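Local coordinates for protein hydrogenase 2 maturation peptidase (Thaumarchaeota archaeon SCGC AB-539-E09, PDB 5TTX) that probably acts as a maturation endopeptidase that removes a C-terminal tail from the large subunit of a nickel-iron hydrogenase, at residues P27-L32 with A149-V154; M36-Y41 with L153-L158. All coordinates share one frame; numbering follows the deposited sequence.

Contact 1: P27-L32 with A149-V154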
ATOM      1  N   PRO A  27     -20.981 -31.239  29.268  1.00 30.54           N
ATOM      2  CA  PRO A  27     -21.609 -32.391  28.594  1.00 22.99           C
ATOM      3  C   PRO A  27     -22.867 -32.870  29.276  1.00 32.93           C
ATOM      4  O   PRO A  27     -23.784 -33.363  28.598  1.00 32.87           O
ATOM      5  CB  PRO A  27     -20.511 -33.464  28.636  1.00 26.96           C
ATOM      6  CG  PRO A  27     -19.191 -32.663  28.643  1.00 23.74           C
ATOM      7  CD  PRO A  27     -19.518 -31.402  29.438  1.00 23.32           C
ATOM      8  N   ARG A  28     -22.943 -32.752  30.606  1.00 30.89           N
ATOM      9  CA  ARG A  28     -24.143 -33.197  31.303  1.00 33.62           C
ATOM     10  C   ARG A  28     -25.318 -32.236  31.072  1.00 35.77           C
ATOM     11  O   ARG A  28     -26.471 -32.672  31.075  1.00 35.21           O
ATOM     12  CB  ARG A  28     -23.842 -33.379  32.792  1.00 23.88           C
ATOM     13  CG  ARG A  28     -23.007 -34.650  33.125  1.00 30.33           C
ATOM     14  CD  ARG A  28     -23.841 -35.950  33.040  1.00 28.88           C
ATOM     15  NE  ARG A  28     -24.948 -35.876  33.973  1.00 28.20           N
ATOM     16  CZ  ARG A  28     -24.903 -36.335  35.222  1.00 31.73           C
ATOM     17  NH1 ARG A  28     -23.800 -36.934  35.688  1.00 26.84           N
ATOM     18  NH2 ARG A  28     -25.958 -36.186  36.007  1.00 27.23           N
ATOM     19  N   VAL A  29     -25.053 -30.942  30.856  1.00 31.74           N
ATOM     20  CA  VAL A  29     -26.123 -30.037  30.446  1.00 30.91           C
ATOM     21  C   VAL A  29     -26.621 -30.418  29.059  1.00 33.95           C
ATOM     22  O   VAL A  29     -27.829 -30.435  28.798  1.00 42.96           O
ATOM     23  CB  VAL A  29     -25.662 -28.566  30.479  1.00 30.43           C
ATOM     24  CG1 VAL A  29     -26.745 -27.668  29.810  1.00 24.68           C
ATOM     25  CG2 VAL A  29     -25.380 -28.095  31.922  1.00 22.53           C
ATOM     26  N   VAL A  30     -25.704 -30.746  28.150  1.00 32.44           N
ATOM     27  CA  VAL A  30     -26.126 -31.206  26.829  1.00 34.33           C
ATOM     28  C   VAL A  30     -27.039 -32.421  26.950  1.00 39.43           C
ATOM     29  O   VAL A  30     -28.045 -32.520  26.237  1.00 40.98           O
ATOM     30  CB  VAL A  30     -24.899 -31.490  25.947  1.00 32.19           C
ATOM     31  CG1 VAL A  30     -25.312 -32.173  24.632  1.00 35.06           C
ATOM     32  CG2 VAL A  30     -24.181 -30.178  25.672  1.00 31.51           C
ATOM     33  N   ASP A  31     -26.713 -33.359  27.860  1.00 33.67           N
ATOM     34  CA  ASP A  31     -27.590 -34.507  28.085  1.00 31.97           C
ATOM     35  C   ASP A  31     -28.996 -34.060  28.457  1.00 35.06           C
ATOM     36  O   ASP A  31     -29.980 -34.595  27.937  1.00 40.77           O
ATOM     37  CB  ASP A  31     -27.050 -35.413  29.195  1.00 37.53           C
ATOM     38  CG  ASP A  31     -25.756 -36.099  28.827  1.00 40.26           C
ATOM     39  OD1 ASP A  31     -25.295 -35.957  27.670  1.00 44.29           O
ATOM     40  OD2 ASP A  31     -25.206 -36.791  29.710  1.00 39.31           O
ATOM     41  N   LEU A  32     -29.115 -33.084  29.363  1.00 37.26           N
ATOM     42  CA  LEU A  32     -30.441 -32.588  29.721  1.00 39.16           C
ATOM     43  C   LEU A  32     -31.148 -31.997  28.512  1.00 34.55           C
ATOM     44  O   LEU A  32     -32.314 -32.316  28.249  1.00 50.56           O
ATOM     45  CB  LEU A  32     -30.342 -31.561  30.845  1.00 35.63           C
ATOM     46  CG  LEU A  32     -29.948 -32.120  32.210  1.00 34.43           C
ATOM     47  CD1 LEU A  32     -29.809 -30.969  33.206  1.00 30.65           C
ATOM     48  CD2 LEU A  32     -30.997 -33.173  32.714  1.00 29.54           C
ATOM     49  N   ALA A 149     -30.039 -25.440  36.512  1.00 34.57           N
ATOM     50  CA  ALA A 149     -30.008 -23.985  36.420  1.00 29.24           C
ATOM     51  C   ALA A 149     -29.423 -23.532  35.085  1.00 29.35           C
ATOM     52  O   ALA A 149     -29.929 -22.592  34.456  1.00 40.82           O
ATOM     53  CB  ALA A 149     -29.199 -23.409  37.582  1.00 28.65           C
ATOM     54  N   ALA A 150     -28.360 -24.197  34.635  1.00 25.18           N
ATOM     55  CA  ALA A 150     -27.772 -23.839  33.358  1.00 34.12           C
ATOM     56  C   ALA A 150     -28.767 -24.076  32.239  1.00 34.39           C
ATOM     57  O   ALA A 150     -28.850 -23.280  31.298  1.00 37.02           O
ATOM     58  CB  ALA A 150     -26.480 -24.629  33.126  1.00 28.29           C
ATOM     59  N   VAL A 151     -29.564 -25.145  32.350  1.00 29.85           N
ATOM     60  CA  VAL A 151     -30.584 -25.417  31.341  1.00 28.43           C
ATOM     61  C   VAL A 151     -31.520 -24.219  31.209  1.00 26.25           C
ATOM     62  O   VAL A 151     -31.808 -23.753  30.104  1.00 40.51           O
ATOM     63  CB  VAL A 151     -31.343 -26.713  31.691  1.00 38.90           C
ATOM     64  CG1 VAL A 151     -32.702 -26.808  30.955  1.00 28.72           C
ATOM     65  CG2 VAL A 151     -30.488 -27.914  31.360  1.00 25.33           C
ATOM     66  N   ASP A 152     -31.969 -23.678  32.342  1.00 31.81           N
ATOM     67  CA  ASP A 152     -32.806 -22.486  32.308  1.00 37.40           C
ATOM     68  C   ASP A 152     -32.094 -21.317  31.644  1.00 44.73           C
ATOM     69  O   ASP A 152     -32.711 -20.579  30.860  1.00 48.12           O
ATOM     70  CB  ASP A 152     -33.249 -22.101  33.716  1.00 32.12           C
ATOM     71  CG  ASP A 152     -34.207 -23.109  34.318  1.00 49.78           C
ATOM     72  OD1 ASP A 152     -34.809 -23.912  33.554  1.00 52.48           O
ATOM     73  OD2 ASP A 152     -34.355 -23.092  35.561  1.00 52.59           O
ATOM     74  N   LEU A 153     -30.800 -21.115  31.953  1.00 34.17           N
ATOM     75  CA  LEU A 153     -30.082 -20.006  31.333  1.00 36.09           C
ATOM     76  C   LEU A 153     -30.017 -20.186  29.828  1.00 34.09           C
ATOM     77  O   LEU A 153     -30.198 -19.229  29.068  1.00 37.45           O
ATOM     78  CB  LEU A 153     -28.668 -19.886  31.889  1.00 35.91           C
ATOM     79  CG  LEU A 153     -28.501 -19.209  33.233  1.00 39.29           C
ATOM     80  CD1 LEU A 153     -26.996 -19.113  33.585  1.00 28.80           C
ATOM     81  CD2 LEU A 153     -29.152 -17.850  33.206  1.00 30.29           C
ATOM     82  N   VAL A 154     -29.764 -21.415  29.388  1.00 27.15           N
ATOM     83  CA  VAL A 154     -29.772 -21.734  27.965  1.00 31.61           C
ATOM     84  C   VAL A 154     -31.134 -21.440  27.351  1.00 40.31           C
ATOM     85  O   VAL A 154     -31.239 -20.814  26.285  1.00 42.62           O
ATOM     86  CB  VAL A 154     -29.374 -23.201  27.759  1.00 31.04           C
ATOM     87  CG1 VAL A 154     -29.644 -23.622  26.322  1.00 32.67           C
ATOM     88  CG2 VAL A 154     -27.928 -23.378  28.123  1.00 27.50           C
TER
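Ala150 O accepts a hydrogen bond from Val154 N at 2.8 Å, a helical bond within 149-154, while Ala150 CB faces the other helix and lies 3.8 Å from Val29 CG2. The contact across the two helices is entirely apolar. Val29 spreads its two methyls over two neighbouring residues: with CG1 anti to the backbone N (chi1 170°), CG2 goes to Ala150 and CG1 meets Val151 CG2 at 4.1 Å, the two valine side chains passing each other in opposite directions. One turn further on, Leu32 lays its side chain nearly at right angles to that of Val151. The same methyl, Val151 CG2, is 3.6 Å from Leu32 CD1 and 3.7 Å from Leu32 CB, so that this one methyl touches both Val29 and Leu32. The segment axes approach to 9.8 Å and cross at -68°, which confines the touching area to this short cluster. In this alpha/beta fold, helix 25-34, which connects strands 10-15 and 42-48, thus packs against the final helix. Outside the contact, Asp31 is held by a salt bridge to Arg18. Around the cluster, Val30 of helix 25-34 rests on Ala44 of strand 42-48, and Ala150 of helix 141-158 touches Leu79 of strand 79-83.

Contact 2: M36-Y41 with L153-L158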
HETATM    1  N   MSE A  36     -34.831 -32.950  26.120  1.00 56.38           N
HETATM    2  CA  MSE A  36     -36.020 -32.128  26.003  1.00 64.31           C
HETATM    3  C   MSE A  36     -36.337 -32.029  24.535  1.00 69.44           C
HETATM    4  O   MSE A  36     -35.620 -32.570  23.702  1.00 78.46           O
HETATM    5  CB  MSE A  36     -35.810 -30.758  26.618  1.00 66.84           C
HETATM    6  CG  MSE A  36     -35.260 -30.839  28.013  1.00 78.39           C
HETATM    7 SE   MSE A  36     -34.713 -29.100  28.672  1.00 78.23          SE
HETATM    8  CE  MSE A  36     -36.414 -28.545  29.485  1.00 83.50           C
ATOM      9  N   SER A  37     -37.401 -31.341  24.196  1.00 48.41           N
ATOM     10  CA  SER A  37     -37.854 -31.327  22.810  1.00 68.49           C
ATOM     11  C   SER A  37     -37.551 -29.937  22.278  1.00 59.09           C
ATOM     12  O   SER A  37     -38.380 -29.031  22.351  1.00 68.24           O
ATOM     13  CB  SER A  37     -39.340 -31.688  22.700  1.00 53.13           C
ATOM     14  OG  SER A  37     -39.623 -32.866  23.441  1.00 59.95           O
ATOM     15  N   LEU A  38     -36.422 -29.783  21.807  1.00 57.82           N
ATOM     16  CA  LEU A  38     -35.871 -28.541  21.300  1.00 52.32           C
ATOM     17  C   LEU A  38     -36.104 -28.417  19.799  1.00 54.09           C
ATOM     18  O   LEU A  38     -36.111 -29.421  19.076  1.00 56.25           O
ATOM     19  CB  LEU A  38     -34.382 -28.472  21.586  1.00 52.62           C
ATOM     20  CG  LEU A  38     -34.016 -28.282  23.057  1.00 59.72           C
ATOM     21  CD1 LEU A  38     -32.511 -28.137  23.206  1.00 55.17           C
ATOM     22  CD2 LEU A  38     -34.729 -27.077  23.643  1.00 58.31           C
ATOM     23  N   PRO A  39     -36.300 -27.192  19.319  1.00 47.36           N
ATOM     24  CA  PRO A  39     -36.436 -26.979  17.872  1.00 46.53           C
ATOM     25  C   PRO A  39     -35.249 -27.562  17.115  1.00 46.79           C
ATOM     26  O   PRO A  39     -34.116 -27.592  17.617  1.00 45.28           O
ATOM     27  CB  PRO A  39     -36.487 -25.454  17.738  1.00 51.40           C
ATOM     28  CG  PRO A  39     -36.762 -24.931  19.120  1.00 55.17           C
ATOM     29  CD  PRO A  39     -36.247 -25.934  20.083  1.00 46.85           C
ATOM     30  N   ASP A  40     -35.524 -28.027  15.891  1.00 44.68           N
ATOM     31  CA  ASP A  40     -34.493 -28.645  15.058  1.00 49.89           C
ATOM     32  C   ASP A  40     -33.296 -27.731  14.849  1.00 48.79           C
ATOM     33  O   ASP A  40     -32.172 -28.219  14.658  1.00 52.41           O
ATOM     34  CB  ASP A  40     -35.064 -29.039  13.694  1.00 61.34           C
ATOM     35  CG  ASP A  40     -35.780 -30.375  13.720  1.00 81.74           C
ATOM     36  OD1 ASP A  40     -36.771 -30.528  12.972  1.00 93.35           O
ATOM     37  OD2 ASP A  40     -35.360 -31.272  14.489  1.00 86.41           O
ATOM     38  N   TYR A  41     -33.501 -26.410  14.883  1.00 45.42           N
ATOM     39  CA  TYR A  41     -32.400 -25.519  14.545  1.00 48.90           C
ATOM     40  C   TYR A  41     -31.365 -25.414  15.669  1.00 47.28           C
ATOM     41  O   TYR A  41     -30.256 -24.922  15.432  1.00 42.97           O
ATOM     42  CB  TYR A  41     -32.949 -24.138  14.131  1.00 36.39           C
ATOM     43  CG  TYR A  41     -33.532 -23.330  15.261  1.00 35.28           C
ATOM     44  CD1 TYR A  41     -32.698 -22.634  16.141  1.00 35.79           C
ATOM     45  CD2 TYR A  41     -34.901 -23.242  15.450  1.00 36.73           C
ATOM     46  CE1 TYR A  41     -33.212 -21.912  17.203  1.00 39.29           C
ATOM     47  CE2 TYR A  41     -35.428 -22.477  16.487  1.00 37.47           C
ATOM     48  CZ  TYR A  41     -34.568 -21.831  17.364  1.00 40.01           C
ATOM     49  OH  TYR A  41     -35.057 -21.090  18.405  1.00 43.64           O
ATOM     50  N   LEU A 153     -30.800 -21.115  31.953  1.00 34.17           N
ATOM     51  CA  LEU A 153     -30.082 -20.006  31.333  1.00 36.09           C
ATOM     52  C   LEU A 153     -30.017 -20.186  29.828  1.00 34.09           C
ATOM     53  O   LEU A 153     -30.198 -19.229  29.068  1.00 37.45           O
ATOM     54  CB  LEU A 153     -28.668 -19.886  31.889  1.00 35.91           C
ATOM     55  CG  LEU A 153     -28.501 -19.209  33.233  1.00 39.29           C
ATOM     56  CD1 LEU A 153     -26.996 -19.113  33.585  1.00 28.80           C
ATOM     57  CD2 LEU A 153     -29.152 -17.850  33.206  1.00 30.29           C
ATOM     58  N   VAL A 154     -29.764 -21.415  29.388  1.00 27.15           N
ATOM     59  CA  VAL A 154     -29.772 -21.734  27.965  1.00 31.61           C
ATOM     60  C   VAL A 154     -31.134 -21.440  27.351  1.00 40.31           C
ATOM     61  O   VAL A 154     -31.239 -20.814  26.285  1.00 42.62           O
ATOM     62  CB  VAL A 154     -29.374 -23.201  27.759  1.00 31.04           C
ATOM     63  CG1 VAL A 154     -29.644 -23.622  26.322  1.00 32.67           C
ATOM     64  CG2 VAL A 154     -27.928 -23.378  28.123  1.00 27.50           C
ATOM     65  N   LEU A 155     -32.203 -21.904  27.996  1.00 43.87           N
ATOM     66  CA  LEU A 155     -33.520 -21.701  27.398  1.00 45.13           C
ATOM     67  C   LEU A 155     -33.881 -20.222  27.368  1.00 40.94           C
ATOM     68  O   LEU A 155     -34.486 -19.759  26.398  1.00 41.62           O
ATOM     69  CB  LEU A 155     -34.585 -22.513  28.142  1.00 39.87           C
ATOM     70  CG  LEU A 155     -34.531 -24.048  28.021  1.00 41.83           C
ATOM     71  CD1 LEU A 155     -35.652 -24.733  28.839  1.00 42.70           C
ATOM     72  CD2 LEU A 155     -34.616 -24.501  26.569  1.00 40.04           C
ATOM     73  N   GLU A 156     -33.483 -19.454  28.389  1.00 40.63           N
ATOM     74  CA  GLU A 156     -33.819 -18.034  28.380  1.00 39.99           C
ATOM     75  C   GLU A 156     -33.047 -17.303  27.302  1.00 46.69           C
ATOM     76  O   GLU A 156     -33.608 -16.457  26.598  1.00 47.40           O
ATOM     77  CB  GLU A 156     -33.528 -17.388  29.717  1.00 36.74           C
ATOM     78  CG  GLU A 156     -34.388 -17.876  30.844  1.00 56.15           C
ATOM     79  CD  GLU A 156     -33.810 -17.474  32.184  1.00 63.75           C
ATOM     80  OE1 GLU A 156     -34.458 -17.758  33.215  1.00 69.81           O
ATOM     81  OE2 GLU A 156     -32.709 -16.869  32.191  1.00 62.09           O
ATOM     82  N   ALA A 157     -31.757 -17.620  27.170  1.00 40.29           N
ATOM     83  CA  ALA A 157     -30.930 -17.016  26.139  1.00 35.83           C
ATOM     84  C   ALA A 157     -31.530 -17.206  24.759  1.00 42.84           C
ATOM     85  O   ALA A 157     -31.386 -16.335  23.899  1.00 57.21           O
ATOM     86  CB  ALA A 157     -29.530 -17.629  26.173  1.00 25.19           C
ATOM     87  N   LEU A 158     -32.207 -18.326  24.536  1.00 42.83           N
ATOM     88  CA  LEU A 158     -32.773 -18.671  23.243  1.00 41.75           C
ATOM     89  C   LEU A 158     -34.241 -18.301  23.108  1.00 38.67           C
ATOM     90  O   LEU A 158     -34.823 -18.515  22.038  1.00 44.63           O
ATOM     91  CB  LEU A 158     -32.595 -20.174  22.983  1.00 46.21           C
ATOM     92  CG  LEU A 158     -31.140 -20.638  22.900  1.00 46.64           C
ATOM     93  CD1 LEU A 158     -31.025 -22.159  22.734  1.00 35.22           C
ATOM     94  CD2 LEU A 158     -30.467 -19.912  21.744  1.00 48.77           C
TER
HETATM   95  O   HOH W   1     -33.769 -19.491  19.655  1.00 49.56           O
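Leu38 and Leu155 mark the nearest backbone approach, their CA atoms 9.5 Å apart, where the irregular segment 36-41 runs past the last turns of helix 141-158. This segment is the return loop of a beta-alpha-beta crossover, leading from helix 25-34 into strand 42-48, which lies parallel beside strand 10-15. Leu155 buries more area here than any other residue of the two segments and divides its two methyls between two loop residues. Its CD1 meets the terminal methyl CE of selenomethionine Met36 tip to tip, at 3.9 Å; the bend of the Met36 chain at its last torsion (chi3 90°) turns CE in that direction. Its other methyl, CD2, is likewise 3.9 Å from Leu38 CD2, the two leucine side chains lying at a slant to each other. Leu38 also packs on Leu33 of helix 25-34, and Leu160 touches both Pro39 and Leu155. Further along the loop, the backbone of Tyr41 is hydrogen-bonded to that of Arg9 and Val10, and its ring reaches toward Leu158. A water lies at the edge of that ring, in its plane; the water is doubtfully close to Tyr41 OH, at 2.4 Å, and donates a hydrogen bond to Leu158 O at 2.8 Å.

Overall arrangement
Contacts 1 and 2 lie with their centres about 10 Å apart, on the same side of the chain's centre, and both use helix 141-158, sharing Leu153 and Val154. Along the chain, helix 25-34 and the loop that follows it supply the first partners in order, and the final helix meets them in the same order more than a hundred residues later. The two are continuous: Val151 CG1 of contact 1 packs against Met36 SE of contact 2 at 3.8 Å. A buried helix-helix crossing thus passes into a more exposed helix-loop contact, joining the closing helix to the first beta-alpha-beta unit of the mixed sheet.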